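Local coordinates for protein titin (Homo sapiens, PDB 3LCY) that forms part of the giant elastic filament of striated muscle, the present fragment being two tandem immunoglobulin domains from its A-band region, at residues C80-T83 / E88-T91; K46-I49 / K53-M56. One frame throughout, in Å; residues are numbered along the deposited sequence.

Interaction 1: residues C80-T83 / E88-T91; sequences CIAT and EVET
C80 to T83 and E88 to T91 pair antiparallel as the two arms of a beta hairpin, the F-G hairpin of an I-set immunoglobulin domain. Four backbone bonds join them, two round each hydrogen-bonded pair. At C80 and T91 the bond from C80 N to T91 O is 2.9 Å long and almost straight, at 171°, while the return bond from T91 N to C80 O is longer. A82 and V89 form the second such pair, with 3.0 Å from V89 N to A82 O. Between these pairs I81 sits opposite E90 with no hydrogen bond between the two, and there the CA-H of I81 leans on V89 O.

Side chains alternate between the two faces. C80, A82, V89 and T91 share the inner one, where the methyl CB of A82 meets V89 CG2 at 3.8 Å and T91 CG2 lies 4.0 Å from C80 CB. Beyond them, I31 and P8 close over A82 and V89, and C80, the F-strand cysteine of the Ig fold, packs on W41 and on C29, its B-strand counterpart. With OG1 of T91 anti to the backbone N (chi1 171°), the hydroxyl bonds to M14 N while CG2 stays near C80.

On the other face lie I81, T83, E88 and E90. I81 CG2 lies 3.6 Å from V89 O, the acceptor of the A82 N bond. Strand 38-43 flanks the other side of 80-83, with backbone bonds between I81 and K40 and between T83 and D38. At the turn end T83 and E88 run side by side, and the carboxylate of E88 is reached from above its plane: T83 OG1 donates to E88 OE2 across 3.2 Å.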
ATOM      1  N   CYS A  80     -13.223 -11.897   8.091  1.00 25.28           N
ATOM      2  CA  CYS A  80     -14.040 -13.063   7.819  1.00 26.09           C
ATOM      3  C   CYS A  80     -15.146 -13.132   8.846  1.00 29.25           C
ATOM      4  O   CYS A  80     -14.884 -13.134  10.030  1.00 28.11           O
ATOM      5  CB  CYS A  80     -13.213 -14.347   7.901  1.00 26.04           C
ATOM      6  SG  CYS A  80     -14.148 -15.885   7.797  1.00 31.96           S
ATOM      7  N   ILE A  81     -16.389 -13.197   8.390  1.00 32.27           N
ATOM      8  CA  ILE A  81     -17.509 -13.297   9.316  1.00 32.96           C
ATOM      9  C   ILE A  81     -18.260 -14.608   9.144  1.00 31.94           C
ATOM     10  O   ILE A  81     -18.761 -14.914   8.084  1.00 34.11           O
ATOM     11  CB  ILE A  81     -18.467 -12.126   9.180  1.00 34.48           C
ATOM     12  CG1 ILE A  81     -17.741 -10.840   9.530  1.00 35.58           C
ATOM     13  CG2 ILE A  81     -19.631 -12.296  10.113  1.00 34.83           C
ATOM     14  CD1 ILE A  81     -18.645  -9.728   9.881  1.00 36.51           C
ATOM     15  N   ALA A  82     -18.347 -15.367  10.219  1.00 29.76           N
ATOM     16  CA  ALA A  82     -19.014 -16.648  10.194  1.00 27.07           C
ATOM     17  C   ALA A  82     -20.366 -16.559  10.873  1.00 34.28           C
ATOM     18  O   ALA A  82     -20.480 -16.083  11.987  1.00 34.50           O
ATOM     19  CB  ALA A  82     -18.156 -17.664  10.861  1.00 17.22           C
ATOM     20  N   THR A  83     -21.403 -17.010  10.187  1.00 36.85           N
ATOM     21  CA  THR A  83     -22.743 -16.939  10.739  1.00 35.83           C
ATOM     22  C   THR A  83     -23.589 -18.198  10.622  1.00 39.80           C
ATOM     23  O   THR A  83     -23.410 -19.014   9.731  1.00 39.68           O
ATOM     24  CB  THR A  83     -23.535 -15.818  10.077  1.00 34.23           C
ATOM     25  OG1 THR A  83     -22.720 -14.655   9.958  1.00 37.36           O
ATOM     26  CG2 THR A  83     -24.735 -15.484  10.892  1.00 35.33           C
ATOM     27  N   GLU A  88     -23.110 -15.166  15.393  1.00 47.52           N
ATOM     28  CA  GLU A  88     -22.015 -14.925  14.467  1.00 51.95           C
ATOM     29  C   GLU A  88     -20.725 -14.468  15.144  1.00 48.95           C
ATOM     30  O   GLU A  88     -20.767 -13.844  16.191  1.00 48.24           O
ATOM     31  CB  GLU A  88     -22.440 -13.944  13.379  1.00 54.31           C
ATOM     32  CG  GLU A  88     -22.469 -12.503  13.783  1.00 57.80           C
ATOM     33  CD  GLU A  88     -22.925 -11.609  12.649  1.00 62.47           C
ATOM     34  OE1 GLU A  88     -22.655 -10.397  12.696  1.00 64.55           O
ATOM     35  OE2 GLU A  88     -23.557 -12.116  11.706  1.00 61.87           O
ATOM     36  N   VAL A  89     -19.584 -14.788  14.531  1.00 46.02           N
ATOM     37  CA  VAL A  89     -18.285 -14.398  15.063  1.00 41.12           C
ATOM     38  C   VAL A  89     -17.521 -13.648  13.993  1.00 39.93           C
ATOM     39  O   VAL A  89     -17.806 -13.780  12.813  1.00 43.46           O
ATOM     40  CB  VAL A  89     -17.436 -15.600  15.490  1.00 35.92           C
ATOM     41  CG1 VAL A  89     -18.137 -16.401  16.559  1.00 39.88           C
ATOM     42  CG2 VAL A  89     -17.105 -16.458  14.299  1.00 32.10           C
ATOM     43  N   GLU A  90     -16.551 -12.855  14.415  1.00 36.95           N
ATOM     44  CA  GLU A  90     -15.746 -12.082  13.490  1.00 35.34           C
ATOM     45  C   GLU A  90     -14.246 -12.216  13.758  1.00 33.60           C
ATOM     46  O   GLU A  90     -13.818 -12.288  14.902  1.00 35.44           O
ATOM     47  CB  GLU A  90     -16.174 -10.619  13.565  1.00 38.54           C
ATOM     48  CG  GLU A  90     -15.167  -9.632  13.048  1.00 41.94           C
ATOM     49  CD  GLU A  90     -15.597  -8.207  13.288  1.00 44.40           C
ATOM     50  OE1 GLU A  90     -16.807  -7.935  13.227  1.00 45.13           O
ATOM     51  OE2 GLU A  90     -14.721  -7.357  13.536  1.00 47.05           O
ATOM     52  N   THR A  91     -13.454 -12.248  12.695  1.00 28.13           N
ATOM     53  CA  THR A  91     -12.006 -12.353  12.826  1.00 25.97           C
ATOM     54  C   THR A  91     -11.301 -11.617  11.692  1.00 25.41           C
ATOM     55  O   THR A  91     -11.685 -11.733  10.527  1.00 24.15           O
ATOM     56  CB  THR A  91     -11.544 -13.819  12.859  1.00 25.66           C
ATOM     57  OG1 THR A  91     -10.116 -13.870  12.768  1.00 28.19           O
ATOM     58  CG2 THR A  91     -12.149 -14.592  11.701  1.00 27.61           C
TER

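Interaction 2: residues K46-I49 / K53-M56; sequences KELI and KYKM
L48 reaches over the ring of Y54 and meets the tip of M56, a contact made largely by side chains across one flank of the immunoglobulin sandwich; no hydrogen bond joins 46-49 to 53-56. These segments correspond to strands C' and D of the I-set fold, where the chain passes from one sheet to the other. The tightly packed part is L48 against both Y54 and M56. L48 CD2 stands 4.0 Å from the centroid of the Y54 ring and only 13° off its normal, a CH-pi arrangement, with Y54 CE2 the nearest ring atom at 3.9 Å. The two side chains cross at about a right angle. The sister methyl CD1 reaches the ring near its root, 4.1 Å from Y54 CD1, so both branches of the leucine fork lie against the tyrosine. On the opposite face of the ring, CG of K53 sits over the centre, and the aromatic plane is thus held between a methyl and an aliphatic lysine chain.

M56 approaches from beside this pair. Its extended chain, with CG anti to the carbonyl carbon (chi1 -40°), carries CE to 3.8 Å from L48 CB and 3.4 Å from L48 O, ending against the backbone where 46-48 gives way to loop.

The outer side is looser. I49 is exposed and its CB points away; it touches the other segment through its backbone, its C 3.8 Å from M56 CE. K53 uses its ammonium group elsewhere, in salt bridges with E70 and D74.

Strands 38-43 and 62-68 pack against the contact. L48 and M56 both lean on W41 of strand 38-43, to which L48 also bonds through its backbone. From strand 62-68, L65 touches L48 and V67 touches Y54, while K53 and K55 pair by backbone bonds with M68 and T66.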
ATOM      1  N   LYS A  46     -17.269  -3.476   3.213  1.00 42.95           N
ATOM      2  CA  LYS A  46     -18.016  -4.018   2.083  1.00 44.59           C
ATOM      3  C   LYS A  46     -17.754  -5.511   1.907  1.00 39.03           C
ATOM      4  O   LYS A  46     -16.630  -5.978   2.086  1.00 38.63           O
ATOM      5  CB  LYS A  46     -17.655  -3.268   0.800  1.00 50.60           C
ATOM      6  CG  LYS A  46     -17.757  -1.756   0.920  1.00 56.65           C
ATOM      7  CD  LYS A  46     -17.525  -1.076  -0.418  1.00 61.77           C
ATOM      8  CE  LYS A  46     -17.589   0.436  -0.282  1.00 66.16           C
ATOM      9  NZ  LYS A  46     -17.525   1.113  -1.607  1.00 68.10           N
ATOM     10  N   GLU A  47     -18.798  -6.257   1.555  1.00 37.98           N
ATOM     11  CA  GLU A  47     -18.666  -7.694   1.334  1.00 37.23           C
ATOM     12  C   GLU A  47     -17.930  -8.012   0.039  1.00 37.60           C
ATOM     13  O   GLU A  47     -18.306  -7.538  -1.033  1.00 38.12           O
ATOM     14  CB  GLU A  47     -20.035  -8.378   1.315  1.00 40.30           C
ATOM     15  CG  GLU A  47     -19.986  -9.803   0.775  1.00 44.20           C
ATOM     16  CD  GLU A  47     -21.315 -10.521   0.875  1.00 49.81           C
ATOM     17  OE1 GLU A  47     -21.309 -11.750   1.102  1.00 53.46           O
ATOM     18  OE2 GLU A  47     -22.365  -9.862   0.734  1.00 52.01           O
ATOM     19  N   LEU A  48     -16.885  -8.825   0.147  1.00 37.84           N
ATOM     20  CA  LEU A  48     -16.173  -9.304  -1.029  1.00 35.39           C
ATOM     21  C   LEU A  48     -16.998 -10.376  -1.728  1.00 35.21           C
ATOM     22  O   LEU A  48     -17.506 -11.297  -1.087  1.00 33.34           O
ATOM     23  CB  LEU A  48     -14.806  -9.871  -0.643  1.00 33.49           C
ATOM     24  CG  LEU A  48     -13.739  -8.886  -0.167  1.00 30.03           C
ATOM     25  CD1 LEU A  48     -12.471  -9.631   0.226  1.00 27.17           C
ATOM     26  CD2 LEU A  48     -13.442  -7.854  -1.241  1.00 25.17           C
ATOM     27  N   ILE A  49     -17.141 -10.246  -3.041  1.00 35.68           N
ATOM     28  CA  ILE A  49     -17.834 -11.253  -3.828  1.00 39.62           C
ATOM     29  C   ILE A  49     -16.811 -12.094  -4.575  1.00 39.82           C
ATOM     30  O   ILE A  49     -15.871 -11.562  -5.164  1.00 40.82           O
ATOM     31  CB  ILE A  49     -18.811 -10.619  -4.832  1.00 43.42           C
ATOM     32  CG1 ILE A  49     -19.850  -9.778  -4.090  1.00 43.61           C
ATOM     33  CG2 ILE A  49     -19.493 -11.695  -5.659  1.00 39.59           C
ATOM     34  CD1 ILE A  49     -20.680 -10.573  -3.107  1.00 42.95           C
ATOM     35  N   LYS A  53     -10.004 -12.767  -8.730  1.00 38.28           N
ATOM     36  CA  LYS A  53      -9.070 -12.107  -7.827  1.00 35.13           C
ATOM     37  C   LYS A  53      -9.283 -12.550  -6.383  1.00 32.67           C
ATOM     38  O   LYS A  53      -8.323 -12.755  -5.641  1.00 33.64           O
ATOM     39  CB  LYS A  53      -9.191 -10.586  -7.937  1.00 31.28           C
ATOM     40  CG  LYS A  53      -8.179  -9.832  -7.089  1.00 31.72           C
ATOM     41  CD  LYS A  53      -8.349  -8.330  -7.217  1.00 30.31           C
ATOM     42  CE  LYS A  53      -7.288  -7.594  -6.416  1.00 29.25           C
ATOM     43  NZ  LYS A  53      -7.459  -6.114  -6.472  1.00 31.12           N
ATOM     44  N   TYR A  54     -10.542 -12.695  -5.983  1.00 31.24           N
ATOM     45  CA  TYR A  54     -10.857 -13.138  -4.630  1.00 27.10           C
ATOM     46  C   TYR A  54     -11.462 -14.536  -4.637  1.00 29.29           C
ATOM     47  O   TYR A  54     -12.677 -14.692  -4.755  1.00 31.49           O
ATOM     48  CB  TYR A  54     -11.819 -12.162  -3.950  1.00 24.38           C
ATOM     49  CG  TYR A  54     -11.331 -10.732  -3.906  1.00 22.94           C
ATOM     50  CD1 TYR A  54     -10.259 -10.367  -3.103  1.00 23.64           C
ATOM     51  CD2 TYR A  54     -11.953  -9.742  -4.656  1.00 27.39           C
ATOM     52  CE1 TYR A  54      -9.813  -9.059  -3.058  1.00 26.10           C
ATOM     53  CE2 TYR A  54     -11.515  -8.433  -4.617  1.00 26.96           C
ATOM     54  CZ  TYR A  54     -10.445  -8.095  -3.818  1.00 24.03           C
ATOM     55  OH  TYR A  54     -10.012  -6.791  -3.779  1.00 19.25           O
ATOM     56  N   LYS A  55     -10.612 -15.550  -4.511  1.00 30.28           N
ATOM     57  CA  LYS A  55     -11.079 -16.930  -4.455  1.00 31.39           C
ATOM     58  C   LYS A  55     -11.459 -17.283  -3.022  1.00 30.75           C
ATOM     59  O   LYS A  55     -10.748 -16.934  -2.080  1.00 33.45           O
ATOM     60  CB  LYS A  55     -10.001 -17.884  -4.970  1.00 33.08           C
ATOM     61  CG  LYS A  55      -9.319 -17.421  -6.251  1.00 33.44           C
ATOM     62  CD  LYS A  55      -8.332 -18.462  -6.753  1.00 34.64           C
ATOM     63  CE  LYS A  55      -7.378 -17.869  -7.778  1.00 38.04           C
ATOM     64  NZ  LYS A  55      -8.091 -17.244  -8.925  1.00 36.06           N
ATOM     65  N   MET A  56     -12.587 -17.945  -2.835  1.00 30.71           N
ATOM     66  CA  MET A  56     -13.025 -18.293  -1.492  1.00 31.11           C
ATOM     67  C   MET A  56     -13.237 -19.781  -1.289  1.00 30.55           C
ATOM     68  O   MET A  56     -13.966 -20.407  -2.017  1.00 34.90           O
ATOM     69  CB  MET A  56     -14.298 -17.536  -1.162  1.00 30.95           C
ATOM     70  CG  MET A  56     -14.251 -16.138  -1.677  1.00 32.72           C
ATOM     71  SD  MET A  56     -15.626 -15.115  -1.239  1.00 45.22           S
ATOM     72  CE  MET A  56     -14.941 -13.515  -1.538  1.00 34.51           C
TER

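In the fold
Both interactions belong to the first of the two immunoglobulin domains and follow one another in series, 46-49 with 53-56 closing before 80-83 with 88-91 begins. Their centres are 15 Å apart and their nearest atoms about 8 Å, without touching. Strand 38-43 links them: it pairs with 76-83 on one side and with 46-48 on the other, and its W41 is reached by C80 as well as by L48 and M56. Interaction 1 is hydrogen-bonded pairing within a sheet, whereas interaction 2 joins that sheet's edge to strand 54-58 of the facing sheet. Strand 88-103, which supplies 88-91, continues to pair with strand 121-130 of the second domain.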